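Local coordinates for Alpha/beta hydrolase fold protein (PDB 6CXT) that serves as the carrier-protein part of a longer protein, probably presenting a phosphopantetheine-bound prolyl thioester to a flavin-dependent oxidase that turns it into a pyrrole, at residues T25-E29 and L30-D34. Residues are numbered along the deposited sequence; the frame is centred on the assembly and turned at random.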
loop_
_atom_site.group_PDB
_atom_site.type_symbol
_atom_site.label_atom_id
_atom_site.label_comp_id
_atom_site.label_asym_id
_atom_site.label_seq_id
_atom_site.Cartn_x
_atom_site.Cartn_y
_atom_site.Cartn_z
ATOM N N THR A 25 33.250 -14.816 29.040
ATOM C CA THR A 25 33.121 -14.079 27.772
ATOM C C THR A 25 32.778 -12.601 28.063
ATOM O O THR A 25 31.857 -12.318 28.839
ATOM C CB THR A 25 32.081 -14.764 26.876
ATOM O OG1 THR A 25 32.415 -16.174 26.795
ATOM C CG2 THR A 25 32.064 -14.119 25.466
ATOM N N PRO A 26 33.593 -11.669 27.526
ATOM C CA PRO A 26 33.320 -10.263 27.777
ATOM C C PRO A 26 32.105 -9.788 26.930
ATOM O O PRO A 26 32.248 -9.549 25.718
ATOM C CB PRO A 26 34.628 -9.559 27.390
ATOM C CG PRO A 26 35.354 -10.506 26.495
ATOM C CD PRO A 26 34.810 -11.886 26.710
ATOM N N LEU A 27 30.958 -9.685 27.614
ATOM C CA LEU A 27 29.612 -9.458 26.988
ATOM C C LEU A 27 29.514 -8.079 26.340
ATOM O O LEU A 27 28.996 -7.957 25.216
ATOM C CB LEU A 27 28.473 -9.647 28.007
ATOM C CG LEU A 27 28.326 -11.057 28.673
ATOM C CD1 LEU A 27 27.226 -11.061 29.714
ATOM C CD2 LEU A 27 28.134 -12.169 27.637
ATOM N N LEU A 28 30.025 -7.067 27.039
ATOM C CA LEU A 28 30.045 -5.685 26.536
ATOM C C LEU A 28 31.079 -5.505 25.492
ATOM O O LEU A 28 30.820 -4.910 24.449
ATOM C CB LEU A 28 30.290 -4.690 27.649
ATOM C CG LEU A 28 29.192 -4.632 28.704
ATOM C CD1 LEU A 28 29.711 -3.876 29.900
ATOM C CD2 LEU A 28 27.885 -4.011 28.203
ATOM N N GLU A 29 32.275 -5.998 25.764
ATOM C CA GLU A 29 33.358 -5.779 24.841
ATOM C C GLU A 29 33.123 -6.425 23.486
ATOM O O GLU A 29 33.523 -5.875 22.472
ATOM C CB GLU A 29 34.674 -6.251 25.465
ATOM C CG GLU A 29 35.874 -6.168 24.524
ATOM C CD GLU A 29 37.168 -6.609 25.208
ATOM O OE1 GLU A 29 37.159 -6.859 26.442
ATOM O OE2 GLU A 29 38.186 -6.701 24.504
ATOM N N LEU A 30 32.486 -7.592 23.456
ATOM C CA LEU A 30 32.272 -8.275 22.180
ATOM C C LEU A 30 30.943 -7.887 21.511
ATOM O O LEU A 30 30.640 -8.386 20.437
ATOM C CB LEU A 30 32.393 -9.802 22.301
ATOM C CG LEU A 30 33.765 -10.427 22.586
ATOM C CD1 LEU A 30 33.532 -11.891 22.887
ATOM C CD2 LEU A 30 34.750 -10.267 21.422
ATOM N N GLY A 31 30.180 -7.002 22.141
ATOM C CA GLY A 31 28.968 -6.462 21.504
ATOM C C GLY A 31 27.767 -7.363 21.702
ATOM O O GLY A 31 26.712 -7.166 21.086
ATOM N N ILE A 32 27.898 -8.351 22.588
ATOM C CA ILE A 32 26.820 -9.288 22.854
ATOM C C ILE A 32 25.668 -8.578 23.570
ATOM O O ILE A 32 24.478 -8.811 23.252
ATOM C CB ILE A 32 27.356 -10.503 23.668
ATOM C CG1 ILE A 32 28.358 -11.306 22.794
ATOM C CG2 ILE A 32 26.215 -11.338 24.215
ATOM C CD1 ILE A 32 29.144 -12.384 23.565
ATOM N N LEU A 33 25.998 -7.707 24.523
ATOM C CA LEU A 33 24.992 -6.933 25.217
ATOM C C LEU A 33 24.973 -5.543 24.605
ATOM O O LEU A 33 25.994 -4.851 24.569
ATOM C CB LEU A 33 25.262 -6.773 26.707
ATOM C CG LEU A 33 25.092 -7.963 27.615
ATOM C CD1 LEU A 33 25.060 -7.445 29.049
ATOM C CD2 LEU A 33 23.818 -8.722 27.283
ATOM N N ASP A 34 23.839 -5.166 24.054
ATOM C CA ASP A 34 23.652 -3.863 23.435
ATOM C C ASP A 34 22.272 -3.315 23.804
ATOM O O ASP A 34 21.597 -3.902 24.582
ATOM C CB ASP A 34 23.905 -3.906 21.930
ATOM C CG ASP A 34 22.909 -4.799 21.161
ATOM O OD1 ASP A 34 21.788 -5.011 21.596
ATOM O OD2 ASP A 34 23.277 -5.285 20.112
HETATM O O HOH W 1 28.376 -3.608 24.122
#
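Leu27 takes Ile32 and Leu33 on two different parts of its side chain. Ile32 comes at the outer end, crossing it obliquely, with CG2 4.0 Å from Leu27 CD2. Leu33 meets the base of the same side chain, its branch point CG 3.8 Å from Leu27 CB. The two branches of Ile32 divide the work: CG2 lies anti to its own backbone N and goes to Leu27, while CG1, anti to the carbonyl carbon (chi1 -66°), carries CD1 to within 3.9 Å of Thr25 CG2. Thr25 CG2 also meets Leu30 CD1, at 3.7 Å, the two side chains crossing at about a right angle. Meanwhile Leu33 offers its CB to Leu28 CD2.

Backbone bonds tie up the turn. Leu30 N donates to Pro26 O (3.0 Å). Leu27 O accepts from Leu33 N at 3.1 Å, and weakly from Ile32 N at 2.9 Å. Gly31 N reaches Leu28 O, closing a type I turn whose glycine has positive phi (85°). A water donates to both Leu28 O and Leu33 O, bridging the two halves.

Ile9 of helix 7-13 touches Leu27 and Ile32, and Met38 and Leu41 of helix 35-49 touch Leu33; Leu28 packs on His176 of the butyryl-CoA dehydrogenase chain. This is a Schellman motif with a weak 6→1 bond and the usual apolar contact, Leu27 to Ile32, ending a single helical turn at 27-29 that is not a regular helix. It leads to Asp34, N-cap of helix 35-49, in the Asp-Ser-Leu sequence whose serine holds the phosphopantetheine in carrier proteins.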